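Local coordinates for polysaccharide Lyase Family 6 (Bacteroides cellulosilyticus, PDB 6QPS), which cleaves mannuronic acid-rich alginate as a calcium-containing lyase of a human gut bacterium, probably by beta-elimination as in other lyases of its family, at residues P32-K35 with Q36-S40; K67-S70 with G71-I74; N350-N354 with S355-L359; S416-Q419 with V420-F424; R440-A443 with C444-V448. All coordinates share one frame; numbering follows the deposited sequence. Where two conformers were deposited one is given.

Interaction 1 (P32-K35 with Q36-S40); sequences PAMK and QLLGS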
loop_
_atom_site.group_PDB
_atom_site.type_symbol
_atom_site.label_atom_id
_atom_site.label_comp_id
_atom_site.label_asym_id
_atom_site.label_seq_id
_atom_site.Cartn_x
_atom_site.Cartn_y
_atom_site.Cartn_z
ATOM N N PRO A 32 -15.792 9.369 29.776
ATOM C CA PRO A 32 -15.381 10.755 29.984
ATOM C C PRO A 32 -14.019 10.880 30.652
ATOM O O PRO A 32 -13.155 11.616 30.160
ATOM C CB PRO A 32 -16.517 11.354 30.829
ATOM C CG PRO A 32 -17.721 10.514 30.483
ATOM C CD PRO A 32 -17.183 9.118 30.248
ATOM N N ALA A 33 -13.794 10.158 31.757
ATOM C CA ALA A 33 -12.512 10.236 32.454
ATOM C C ALA A 33 -11.386 9.664 31.601
ATOM O O ALA A 33 -10.253 10.143 31.667
ATOM C CB ALA A 33 -12.597 9.487 33.787
ATOM N N MET A 34 -11.680 8.632 30.809
ATOM C CA MET A 34 -10.673 8.056 29.926
ATOM C C MET A 34 -10.211 9.078 28.899
ATOM O O MET A 34 -9.003 9.285 28.709
ATOM C CB MET A 34 -11.252 6.817 29.230
ATOM C CG MET A 34 -10.278 6.083 28.303
ATOM S SD MET A 34 -11.096 4.848 27.251
ATOM C CE MET A 34 -11.843 5.904 26.003
ATOM N N LYS A 35 -11.167 9.715 28.213
ATOM C CA LYS A 35 -10.818 10.735 27.226
ATOM C C LYS A 35 -10.037 11.882 27.857
ATOM O O LYS A 35 -9.078 12.389 27.261
ATOM C CB LYS A 35 -12.092 11.271 26.571
ATOM C CG LYS A 35 -12.830 10.262 25.708
ATOM C CD LYS A 35 -14.230 10.720 25.322
ATOM C CE LYS A 35 -14.252 12.090 24.665
ATOM N NZ LYS A 35 -15.632 12.475 24.239
ATOM N N GLN A 36 -10.406 12.298 29.065
ATOM C CA GLN A 36 -9.714 13.430 29.672
ATOM C C GLN A 36 -8.254 13.102 29.936
ATOM O O GLN A 36 -7.369 13.922 29.668
ATOM C CB GLN A 36 -10.397 13.824 30.970
ATOM C CG GLN A 36 -11.646 14.605 30.768
ATOM C CD GLN A 36 -12.698 14.240 31.798
ATOM O OE1 GLN A 36 -12.380 13.700 32.849
ATOM N NE2 GLN A 36 -13.949 14.523 31.498
ATOM N N LEU A 37 -7.976 11.902 30.452
ATOM C CA LEU A 37 -6.604 11.537 30.774
ATOM C C LEU A 37 -5.775 11.382 29.507
ATOM O O LEU A 37 -4.642 11.881 29.428
ATOM C CB LEU A 37 -6.576 10.250 31.595
ATOM C CG LEU A 37 -5.192 9.717 31.939
ATOM C CD1 LEU A 37 -4.376 10.721 32.728
ATOM C CD2 LEU A 37 -5.352 8.410 32.754
ATOM N N LEU A 38 -6.327 10.704 28.499
ATOM C CA LEU A 38 -5.599 10.509 27.251
ATOM C C LEU A 38 -5.261 11.841 26.591
ATOM O O LEU A 38 -4.188 11.998 25.979
ATOM C CB LEU A 38 -6.421 9.640 26.302
ATOM C CG LEU A 38 -6.407 8.125 26.553
ATOM C CD1 LEU A 38 -7.528 7.481 25.716
ATOM C CD2 LEU A 38 -5.085 7.523 26.199
ATOM N N GLY A 39 -6.163 12.804 26.691
ATOM C CA GLY A 39 -6.008 14.078 26.021
ATOM C C GLY A 39 -5.363 15.169 26.836
ATOM O O GLY A 39 -5.204 16.290 26.337
ATOM N N SER A 40 -4.991 14.878 28.088
ATOM C CA SER A 40 -4.504 15.898 29.007
ATOM C C SER A 40 -3.031 16.239 28.810
ATOM O O SER A 40 -2.611 17.350 29.176
ATOM C CB SER A 40 -4.678 15.404 30.444
ATOM O OG SER A 40 -3.808 14.298 30.696
HETATM O O HOH W 1 -14.111 14.020 28.602
#
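Gln36 folds its side chain back over the carbonyl group of Pro32, one helical turn earlier. Its CB lies 3.6 Å from Pro32 O, and CG, placed beside the backbone N (chi1 -78°), comes closer to the same oxygen. CD follows at 3.1 Å from Pro32 O. At the tip the amide divides its contacts: OE1 rests 3.5 Å from Ala33 CA, while NE2 lies 3.3 Å from Pro32 O at an angle too poor for a hydrogen bond. A water makes the link instead, donating to Pro32 O and weakly accepting from Gln36 NE2. Pro32 O thus takes two bonds, the second being the backbone one from Gln36 N at 3.0 Å. On the inner side Met34 and Leu38 run side by side in the same direction, with Met34 CG 4.0 Å from Leu38 CD1. Leu38 N also bonds to Met34 O, with an N-H...O angle of 171°. Both side chains pack on strand 54-67, where the Lys35 ammonium reaches Leu59 O. The i to i+4 pairs Pro32-Gln36 and Met34-Leu38 mark the outer and inner sides of an amphipathic alpha-helix, here helix 31-40, laid across the N-terminal end of the parallel beta-helix as a cap.

Interaction 2 (K67-S70 with G71-I74); sequences KGVS and GKPI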
loop_
_atom_site.group_PDB
_atom_site.type_symbol
_atom_site.label_atom_id
_atom_site.label_comp_id
_atom_site.label_asym_id
_atom_site.label_seq_id
_atom_site.Cartn_x
_atom_site.Cartn_y
_atom_site.Cartn_z
ATOM N N LYS A 67 4.274 12.869 26.069
ATOM C CA LYS A 67 5.667 12.676 25.658
ATOM C C LYS A 67 6.274 11.463 26.353
ATOM O O LYS A 67 6.789 11.552 27.470
ATOM C CB LYS A 67 6.490 13.922 25.867
ATOM C CG LYS A 67 5.933 15.146 25.172
ATOM C CD LYS A 67 6.698 16.410 25.561
ATOM C CE LYS A 67 6.864 16.520 27.075
ATOM N NZ LYS A 67 5.673 17.156 27.714
ATOM N N GLY A 68 6.176 10.316 25.701
ATOM C CA GLY A 68 6.990 9.177 26.065
ATOM C C GLY A 68 8.441 9.412 25.685
ATOM O O GLY A 68 8.816 10.448 25.133
ATOM N N VAL A 69 9.282 8.413 25.985
ATOM C CA VAL A 69 10.676 8.413 25.548
ATOM C C VAL A 69 11.034 7.033 25.006
ATOM O O VAL A 69 10.320 6.050 25.222
ATOM C CB VAL A 69 11.669 8.837 26.662
ATOM C CG1 VAL A 69 11.312 10.216 27.197
ATOM C CG2 VAL A 69 11.707 7.811 27.783
ATOM N N SER A 70 12.163 6.970 24.294
ATOM C CA SER A 70 12.597 5.721 23.681
ATOM C C SER A 70 12.746 4.645 24.748
ATOM O O SER A 70 13.383 4.863 25.785
ATOM C CB SER A 70 13.934 5.923 22.962
ATOM O OG SER A 70 14.452 4.680 22.519
ATOM N N GLY A 71 12.147 3.485 24.494
ATOM C CA GLY A 71 12.126 2.399 25.445
ATOM C C GLY A 71 11.056 2.512 26.504
ATOM O O GLY A 71 10.861 1.557 27.266
ATOM N N LYS A 72 10.369 3.647 26.590
ATOM C CA LYS A 72 9.329 3.865 27.598
ATOM C C LYS A 72 8.195 4.650 26.979
ATOM O O LYS A 72 7.920 5.796 27.375
ATOM C CB LYS A 72 9.886 4.636 28.795
ATOM C CG LYS A 72 10.937 3.913 29.591
ATOM C CD LYS A 72 10.844 4.322 31.055
ATOM C CE LYS A 72 12.029 5.154 31.451
ATOM N NZ LYS A 72 13.273 4.332 31.420
ATOM N N PRO A 73 7.503 4.086 25.991
ATOM C CA PRO A 73 6.351 4.779 25.421
ATOM C C PRO A 73 5.206 4.869 26.420
ATOM O O PRO A 73 5.160 4.157 27.429
ATOM C CB PRO A 73 5.953 3.916 24.215
ATOM C CG PRO A 73 6.420 2.537 24.572
ATOM C CD PRO A 73 7.716 2.761 25.358
ATOM N N ILE A 74 4.278 5.766 26.110
ATOM C CA ILE A 74 2.978 5.850 26.786
ATOM C C ILE A 74 1.995 5.000 25.985
ATOM O O ILE A 74 1.889 5.166 24.764
ATOM C CB ILE A 74 2.502 7.316 26.867
ATOM C CG1 ILE A 74 3.508 8.158 27.661
ATOM C CG2 ILE A 74 1.128 7.405 27.499
ATOM C CD1 ILE A 74 3.267 9.680 27.581
HETATM O O HOH W 2 14.175 3.916 28.143
#
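Val69 and Lys72 face each other across a tight reversal of the chain and are joined by two backbone bonds. The shorter runs from Lys72 N to Val69 O at 2.8 Å; the return bond, from Val69 N to Lys72 O, is longer at 3.3 Å although its N-H...O angle is 168°. In both, the donor stands above the plane of the accepting carbonyl, by 59° in the case of Lys72 O. The side chains of the pair lie alongside one another, pointing the same way, and meet through Val69 CG2 and Lys72 CB at 3.8 Å. That methyl sits between the backbone N and the carbonyl carbon of its own residue, which turns it to the lysine. This is a type II beta turn from Val69 to Lys72 closed by a single antiparallel bridge, in the loop that links strands 54-67 and 74-78 of the parallel beta-helix. Gly71 holds the third position with a phi of 82°, in the left-handed region that a type II turn has there. A water donates to Ser70 O at 2.7 Å and weakly accepts from Lys72 NZ, spanning the outer side of the bend. Further back, Ile74 points toward the opposing segment and lays its CD1 3.5 Å from Gly68 N, with Lys67 N next to it. Gly68, having no side chain, lets Pro73 and Ile74 come close. Beyond the turn, Gly68 bonds through its backbone to Glu97, and Ile74 to Tyr98 and Gln100, while the Ile74 side chain rests on Leu43 and Leu99.

Interaction 3 (N350-N354 with S355-L359); sequences NTFLN and SSLEL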
loop_
_atom_site.group_PDB
_atom_site.type_symbol
_atom_site.label_atom_id
_atom_site.label_comp_id
_atom_site.label_asym_id
_atom_site.label_seq_id
_atom_site.Cartn_x
_atom_site.Cartn_y
_atom_site.Cartn_z
ATOM N N ASN A 350 13.122 -10.028 -12.356
ATOM C CA ASN A 350 11.733 -10.276 -11.999
ATOM C C ASN A 350 11.217 -11.491 -12.766
ATOM O O ASN A 350 11.834 -11.959 -13.722
ATOM C CB ASN A 350 10.865 -9.063 -12.364
ATOM C CG ASN A 350 11.366 -7.771 -11.724
ATOM O OD1 ASN A 350 11.102 -7.483 -10.565
ATOM N ND2 ASN A 350 12.091 -6.964 -12.505
ATOM N N THR A 351 10.066 -12.003 -12.334
ATOM C CA THR A 351 9.379 -13.115 -12.995
ATOM C C THR A 351 7.954 -12.700 -13.317
ATOM O O THR A 351 7.253 -12.181 -12.442
ATOM C CB THR A 351 9.347 -14.349 -12.088
ATOM O OG1 THR A 351 10.680 -14.821 -11.854
ATOM C CG2 THR A 351 8.530 -15.461 -12.722
ATOM N N PHE A 352 7.544 -12.908 -14.578
ATOM C CA PHE A 352 6.188 -12.640 -15.048
ATOM C C PHE A 352 5.655 -13.954 -15.595
ATOM O O PHE A 352 6.027 -14.377 -16.697
ATOM C CB PHE A 352 6.194 -11.558 -16.108
ATOM C CG PHE A 352 6.834 -10.292 -15.661
ATOM C CD1 PHE A 352 6.090 -9.316 -15.020
ATOM C CD2 PHE A 352 8.185 -10.067 -15.864
ATOM C CE1 PHE A 352 6.674 -8.145 -14.593
ATOM C CE2 PHE A 352 8.771 -8.870 -15.449
ATOM C CZ PHE A 352 8.023 -7.928 -14.796
ATOM N N LEU A 353 4.809 -14.597 -14.804
ATOM C CA LEU A 353 4.304 -15.937 -15.077
ATOM C C LEU A 353 2.817 -15.863 -15.405
ATOM O O LEU A 353 2.004 -15.462 -14.555
ATOM C CB LEU A 353 4.575 -16.833 -13.866
ATOM C CG LEU A 353 4.093 -18.267 -13.951
ATOM C CD1 LEU A 353 4.708 -19.019 -15.138
ATOM C CD2 LEU A 353 4.355 -19.022 -12.661
ATOM N N ASN A 354 2.465 -16.246 -16.631
ATOM C CA ASN A 354 1.103 -16.057 -17.122
ATOM C C ASN A 354 0.585 -14.655 -16.766
ATOM O O ASN A 354 -0.561 -14.481 -16.340
ATOM C CB ASN A 354 0.181 -17.155 -16.612
ATOM C CG ASN A 354 -1.173 -17.094 -17.234
ATOM O OD1 ASN A 354 -1.322 -16.787 -18.430
ATOM N ND2 ASN A 354 -2.196 -17.415 -16.440
ATOM N N SER A 355 1.444 -13.652 -16.983
ATOM C CA SER A 355 1.154 -12.247 -16.722
ATOM C C SER A 355 1.803 -11.396 -17.813
ATOM O O SER A 355 2.962 -11.611 -18.169
ATOM C CB SER A 355 1.733 -11.852 -15.349
ATOM O OG SER A 355 1.176 -12.660 -14.311
ATOM N N SER A 356 1.061 -10.411 -18.322
ATOM C CA SER A 356 1.443 -9.721 -19.555
ATOM C C SER A 356 2.547 -8.667 -19.342
ATOM O O SER A 356 2.785 -8.154 -18.234
ATOM C CB SER A 356 0.236 -8.991 -20.136
ATOM O OG SER A 356 -0.013 -7.851 -19.315
ATOM N N LEU A 357 3.191 -8.305 -20.461
ATOM C CA LEU A 357 4.064 -7.130 -20.561
ATOM C C LEU A 357 3.389 -6.167 -21.529
ATOM O O LEU A 357 3.118 -6.540 -22.674
ATOM C CB LEU A 357 5.452 -7.509 -21.088
ATOM C CG LEU A 357 6.219 -8.517 -20.241
ATOM C CD1 LEU A 357 7.527 -8.912 -20.952
ATOM C CD2 LEU A 357 6.502 -8.027 -18.846
ATOM N N GLU A 358 3.143 -4.928 -21.091
ATOM C CA GLU A 358 2.473 -3.932 -21.921
ATOM C C GLU A 358 3.338 -2.678 -21.919
ATOM O O GLU A 358 3.463 -2.019 -20.880
ATOM C CB GLU A 358 1.071 -3.644 -21.374
ATOM C CG GLU A 358 0.306 -2.638 -22.178
ATOM C CD GLU A 358 -1.113 -2.415 -21.660
ATOM O OE1 GLU A 358 -1.744 -3.350 -21.094
ATOM O OE2 GLU A 358 -1.594 -1.277 -21.827
ATOM N N LEU A 359 3.935 -2.367 -23.065
ATOM C CA LEU A 359 4.964 -1.333 -23.149
ATOM C C LEU A 359 4.556 -0.245 -24.129
ATOM O O LEU A 359 4.362 -0.512 -25.320
ATOM C CB LEU A 359 6.301 -1.936 -23.587
ATOM C CG LEU A 359 6.749 -3.190 -22.844
ATOM C CD1 LEU A 359 8.065 -3.709 -23.435
ATOM C CD2 LEU A 359 6.861 -2.911 -21.342
#
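Leu357 sets one methyl, CD2, squarely over a face of the Phe352 ring, a CH-pi contact 3.9 Å from CD2 to the ring centroid and only 9° off the ring normal. The two side chains cross at about a right angle, so that the leucine meets the ring with a branch end rather than with its length. Each has its CG anti to its own carbonyl carbon (chi1 -56° for Phe352), which brings the ring and the methyl together inside the bend of the chain. The Phe352 CB also approaches Ser355 O at 3.8 Å. At the corner the contact is polar: Ser355 OG turns back beside its own backbone N and donates to Leu353 O at 2.9 Å, from a position 57° out of the carbonyl plane. Ile307 O and Val310 N add weak bonds to the same hydroxyl. Asn354, with left-handed helical backbone angles, makes the corner, and its ND2 bonds to Asp309 OD1 of the neighbouring coil. Phe352 and Leu357 both touch Leu315 and Phe373, in strands of the adjacent coils. Apolar side chains stacked inward from coil to coil, with a residue of left-handed backbone conformation at the turn between strands, are characteristic of the right-handed parallel beta-helix.

Interaction 4 (S416-Q419 with V420-F424); sequences SYEQ and VREGF. With ACT (acetate ion), chain E.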
loop_
_atom_site.group_PDB
_atom_site.type_symbol
_atom_site.label_atom_id
_atom_site.label_comp_id
_atom_site.label_asym_id
_atom_site.label_seq_id
_atom_site.Cartn_x
_atom_site.Cartn_y
_atom_site.Cartn_z
ATOM N N SER A 416 7.288 -9.544 -33.878
ATOM C CA SER A 416 7.636 -8.751 -35.042
ATOM C C SER A 416 8.927 -7.960 -34.925
ATOM O O SER A 416 9.437 -7.514 -35.952
ATOM C CB SER A 416 6.514 -7.763 -35.372
ATOM O OG SER A 416 5.318 -8.447 -35.689
ATOM N N TYR A 417 9.463 -7.775 -33.730
ATOM C CA TYR A 417 10.536 -6.811 -33.494
ATOM C C TYR A 417 11.824 -7.549 -33.177
ATOM O O TYR A 417 11.922 -8.227 -32.145
ATOM C CB TYR A 417 10.141 -5.850 -32.373
ATOM C CG TYR A 417 8.795 -5.249 -32.650
ATOM C CD1 TYR A 417 8.618 -4.395 -33.728
ATOM C CD2 TYR A 417 7.691 -5.571 -31.876
ATOM C CE1 TYR A 417 7.381 -3.869 -34.029
ATOM C CE2 TYR A 417 6.433 -5.032 -32.173
ATOM C CZ TYR A 417 6.294 -4.191 -33.242
ATOM O OH TYR A 417 5.068 -3.643 -33.559
ATOM N N GLU A 418 12.814 -7.389 -34.056
ATOM C CA GLU A 418 14.106 -8.039 -33.854
ATOM C C GLU A 418 14.740 -7.643 -32.528
ATOM O O GLU A 418 15.384 -8.468 -31.871
ATOM C CB GLU A 418 15.050 -7.695 -35.010
ATOM C CG GLU A 418 16.443 -8.284 -34.863
ATOM C CD GLU A 418 17.316 -8.013 -36.074
ATOM O OE1 GLU A 418 17.240 -6.894 -36.625
ATOM O OE2 GLU A 418 18.074 -8.921 -36.475
ATOM N N GLN A 419 14.602 -6.379 -32.131
ATOM C CA GLN A 419 15.204 -5.934 -30.879
ATOM C C GLN A 419 14.654 -6.732 -29.703
ATOM O O GLN A 419 15.396 -7.090 -28.778
ATOM C CB GLN A 419 14.957 -4.431 -30.713
ATOM C CG GLN A 419 15.771 -3.813 -29.614
ATOM C CD GLN A 419 15.406 -2.368 -29.345
ATOM O OE1 GLN A 419 14.959 -1.639 -30.239
ATOM N NE2 GLN A 419 15.609 -1.938 -28.096
ATOM N N VAL A 420 13.363 -7.067 -29.745
ATOM C CA VAL A 420 12.763 -7.898 -28.707
ATOM C C VAL A 420 13.250 -9.337 -28.817
ATOM O O VAL A 420 13.643 -9.958 -27.818
ATOM C CB VAL A 420 11.227 -7.811 -28.762
ATOM C CG1 VAL A 420 10.603 -8.726 -27.720
ATOM C CG2 VAL A 420 10.775 -6.370 -28.572
ATOM N N ARG A 421 13.198 -9.908 -30.021
ATOM C CA ARG A 421 13.668 -11.279 -30.197
ATOM C C ARG A 421 15.099 -11.447 -29.700
ATOM O O ARG A 421 15.426 -12.460 -29.074
ATOM C CB ARG A 421 13.558 -11.686 -31.665
ATOM C CG ARG A 421 12.119 -11.750 -32.194
ATOM C CD ARG A 421 11.983 -12.441 -33.553
ATOM N NE ARG A 421 12.905 -11.921 -34.565
ATOM C CZ ARG A 421 12.643 -10.932 -35.413
ATOM N NH1 ARG A 421 11.456 -10.328 -35.411
ATOM N NH2 ARG A 421 13.568 -10.565 -36.295
ATOM N N GLU A 422 15.966 -10.464 -29.960
ATOM C CA GLU A 422 17.364 -10.566 -29.557
ATOM C C GLU A 422 17.562 -10.402 -28.050
ATOM O O GLU A 422 18.619 -10.789 -27.533
ATOM C CB GLU A 422 18.195 -9.512 -30.295
ATOM C CG GLU A 422 18.163 -9.631 -31.813
ATOM C CD GLU A 422 19.063 -10.726 -32.345
ATOM O OE1 GLU A 422 19.421 -11.642 -31.570
ATOM O OE2 GLU A 422 19.412 -10.672 -33.546
ATOM N N GLY A 423 16.597 -9.825 -27.345
ATOM C CA GLY A 423 16.639 -9.627 -25.912
ATOM C C GLY A 423 16.115 -10.769 -25.072
ATOM O O GLY A 423 16.136 -10.653 -23.839
ATOM N N PHE A 424 15.626 -11.843 -25.690
ATOM C CA PHE A 424 15.126 -13.016 -24.994
ATOM C C PHE A 424 15.789 -14.265 -25.559
ATOM O O PHE A 424 16.097 -14.341 -26.755
ATOM C CB PHE A 424 13.613 -13.195 -25.195
ATOM C CG PHE A 424 12.755 -12.242 -24.409
ATOM C CD1 PHE A 424 12.458 -10.994 -24.909
ATOM C CD2 PHE A 424 12.206 -12.613 -23.185
ATOM C CE1 PHE A 424 11.663 -10.125 -24.190
ATOM C CE2 PHE A 424 11.397 -11.764 -22.493
ATOM C CZ PHE A 424 11.122 -10.531 -22.969
HETATM C C ACT E . 11.763 -4.769 -36.417
HETATM O O ACT E . 11.656 -3.985 -35.436
HETATM O OXT ACT E . 12.423 -5.846 -36.524
HETATM C CH3 ACT E . 10.992 -4.300 -37.666
HETATM O O HOH W 3 11.867 -8.392 -37.695
#
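Helix 418-422 is a short helix between strands 397-405 and 424-426 near the C-terminal end of the parallel beta-helix, and its first turn binds an acetate ion, probably from the crystallisation liquor. Tyr417 occupies the N-cap position, and its carbonyl begins the helical bonding, accepting from Arg421 N at 3.0 Å with the donor in the carbonyl plane and, weakly, from Val420 N. The tyrosine CB packs against Val420 CG2 at 3.9 Å. The acetate OXT takes a nearly straight bond from Glu418 N, 2.9 Å long with an N-H...O angle of 175°; binding at this helix start, where peptide N-H groups point outward, is consistent with a favourable dipole. The other acetate oxygen, O, lies at the edge of the Tyr417 ring, in its plane, 3.5 Å from CD1. Arg421 turns back over the same turn, its chain bent at chi3 (-51°), and lays a face of the guanidinium over Glu418 CA, while NH2 touches Glu418 CB. Its NH1 bonds to Val415 O, in the loop leading to the helix. Glu418, extended, and Glu422, bent at chi2, lie side by side, pointing the same way, their carboxylate planes 23° apart and their OE2 atoms 3.7 Å apart. This like-charged proximity may raise the proton affinity of one of them, though the nearby Arg421, not in contact, would partly offset it. A single water joins the anion to the arginine, donating to acetate OXT and to Ser416 O and accepting from Arg421 NH1 at 3.0 Å.

Interaction 5 (R440-A443 with C444-V448); sequences RIDA and CIFTV
Arg440 O meets Cys444 N at 3.3 Å, a weak bond that opens the last turn of helix 433-445. The arginine side chain leads away from this turn, to Glu436 through a salt bridge and to Asp304 and Thr281 of the beta-helix through hydrogen bonds. Ile441 comes next, and its carbonyl oxygen is gripped twice: by Ile445 N nearly along the C=O axis and by Cys444 N from 62° above the carbonyl plane, both at 3.0 Å. Its CG2 methyl also touches Ile445 CD1 at 4.0 Å. Ile445 carries CG1 between its backbone N and carbonyl carbon (chi1 68°), which puts that carbon 3.4 Å from Ile441 O and also over the centre of the Phe446 ring. At Asp442 the carboxylate and this ring run side by side, their planes 52° apart, with OD1 3.6 Å from Phe446 CE1. The aspartate's charge is met elsewhere, by salt bridges to Lys438 and Arg467. Asp442 O has lost its i+4 backbone partner: a water donates to it at 2.6 Å and accepts from Phe446 N, bridging the gap where the helix stops. Ala443 follows, its carbonyl taking a weak bond from the same water and touching Thr447 CG2. Ile441, Cys444 and Ile445 pack on Leu259 of strand 254-261, and Ile441 also meets Ile463 of helix 454-465. A water-bridged C-terminal turn thus ends an amphipathic helix whose apolar side lies against the flank of the parallel beta-helix.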
loop_
_atom_site.group_PDB
_atom_site.type_symbol
_atom_site.label_atom_id
_atom_site.label_comp_id
_atom_site.label_asym_id
_atom_site.label_seq_id
_atom_site.Cartn_x
_atom_site.Cartn_y
_atom_site.Cartn_z
ATOM N N ARG A 440 8.207 -17.531 -0.714
ATOM C CA ARG A 440 7.753 -16.142 -0.637
ATOM C C ARG A 440 6.477 -16.018 0.188
ATOM O O ARG A 440 6.368 -15.136 1.046
ATOM C CB ARG A 440 7.528 -15.601 -2.047
ATOM C CG ARG A 440 8.800 -15.349 -2.833
ATOM C CD ARG A 440 8.479 -15.109 -4.306
ATOM N NE ARG A 440 9.670 -14.736 -5.056
ATOM C CZ ARG A 440 10.019 -13.479 -5.333
ATOM N NH1 ARG A 440 9.267 -12.442 -4.962
ATOM N NH2 ARG A 440 11.143 -13.255 -6.010
ATOM N N ILE A 441 5.504 -16.897 -0.047
ATOM C CA ILE A 441 4.255 -16.851 0.707
ATOM C C ILE A 441 4.493 -17.216 2.171
ATOM O O ILE A 441 4.030 -16.520 3.084
ATOM C CB ILE A 441 3.213 -17.764 0.042
ATOM C CG1 ILE A 441 2.757 -17.163 -1.288
ATOM C CG2 ILE A 441 2.021 -17.954 0.963
ATOM C CD1 ILE A 441 2.005 -18.159 -2.184
ATOM N N ASP A 442 5.238 -18.295 2.421
ATOM C CA ASP A 442 5.552 -18.672 3.798
ATOM C C ASP A 442 6.176 -17.502 4.553
ATOM O O ASP A 442 5.839 -17.249 5.718
ATOM C CB ASP A 442 6.512 -19.863 3.815
ATOM C CG ASP A 442 5.832 -21.197 3.491
ATOM O OD1 ASP A 442 4.606 -21.214 3.249
ATOM O OD2 ASP A 442 6.550 -22.219 3.481
ATOM N N ALA A 443 7.094 -16.773 3.913
ATOM C CA ALA A 443 7.760 -15.682 4.620
ATOM C C ALA A 443 6.804 -14.545 4.961
ATOM O O ALA A 443 7.046 -13.813 5.930
ATOM C CB ALA A 443 8.930 -15.140 3.790
ATOM N N CYS A 444 5.754 -14.341 4.168
ATOM C CA CYS A 444 4.872 -13.202 4.401
ATOM C C CYS A 444 3.703 -13.505 5.336
ATOM O O CYS A 444 3.256 -12.601 6.059
ATOM C CB CYS A 444 4.307 -12.619 3.101
ATOM S SG CYS A 444 3.739 -10.904 3.215
ATOM N N ILE A 445 3.176 -14.732 5.369
ATOM C CA ILE A 445 1.888 -14.913 6.036
ATOM C C ILE A 445 1.951 -15.364 7.490
ATOM O O ILE A 445 0.948 -15.250 8.204
ATOM C CB ILE A 445 0.934 -15.834 5.249
ATOM C CG1 ILE A 445 1.442 -17.281 5.230
ATOM C CG2 ILE A 445 0.699 -15.287 3.859
ATOM C CD1 ILE A 445 0.444 -18.285 4.616
ATOM N N PHE A 446 3.060 -15.882 7.952
ATOM C CA PHE A 446 3.003 -16.483 9.273
ATOM C C PHE A 446 3.422 -15.538 10.382
ATOM O O PHE A 446 3.327 -15.924 11.547
ATOM C CB PHE A 446 3.759 -17.801 9.291
ATOM C CG PHE A 446 3.149 -18.835 8.391
ATOM C CD1 PHE A 446 3.874 -19.360 7.334
ATOM C CD2 PHE A 446 1.844 -19.274 8.596
ATOM C CE1 PHE A 446 3.323 -20.315 6.513
ATOM C CE2 PHE A 446 1.280 -20.212 7.764
ATOM C CZ PHE A 446 2.021 -20.741 6.723
ATOM N N THR A 447 3.783 -14.293 10.049
ATOM C CA THR A 447 4.121 -13.263 11.019
ATOM C C THR A 447 3.267 -12.002 10.851
ATOM O O THR A 447 3.621 -10.940 11.377
ATOM C CB THR A 447 5.610 -12.954 10.827
ATOM O OG1 THR A 447 5.962 -11.815 11.599
ATOM C CG2 THR A 447 5.917 -12.750 9.317
ATOM N N VAL A 448 2.160 -12.089 10.134
ATOM C CA VAL A 448 1.348 -10.933 9.762
ATOM C C VAL A 448 0.147 -10.824 10.686
ATOM O O VAL A 448 -0.476 -11.832 11.037
ATOM C CB VAL A 448 0.899 -11.065 8.287
ATOM C CG1 VAL A 448 -0.141 -12.141 8.107
ATOM C CG2 VAL A 448 0.390 -9.739 7.768
HETATM O O HOH W 4 5.684 -15.733 7.878
#

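In the fold
Each of the five contacts is local, so along the chain they follow in series, and none nests in or crosses another. Interaction 1 lies in the N-terminal capping helix, and interaction 2 closes the turn between two early strands, about 18 Å away between centres. Interaction 3 bends the chain from strand 345-353 to strand 357-361, far along the beta-helix, about 47 Å from interaction 2 between centres. Interaction 4, in the short helix before strand 424-426, comes within about 4 Å of interaction 3 at the nearest atoms. The chain then doubles back: interaction 5, at 440-448, ends a helix lying alongside the middle strands.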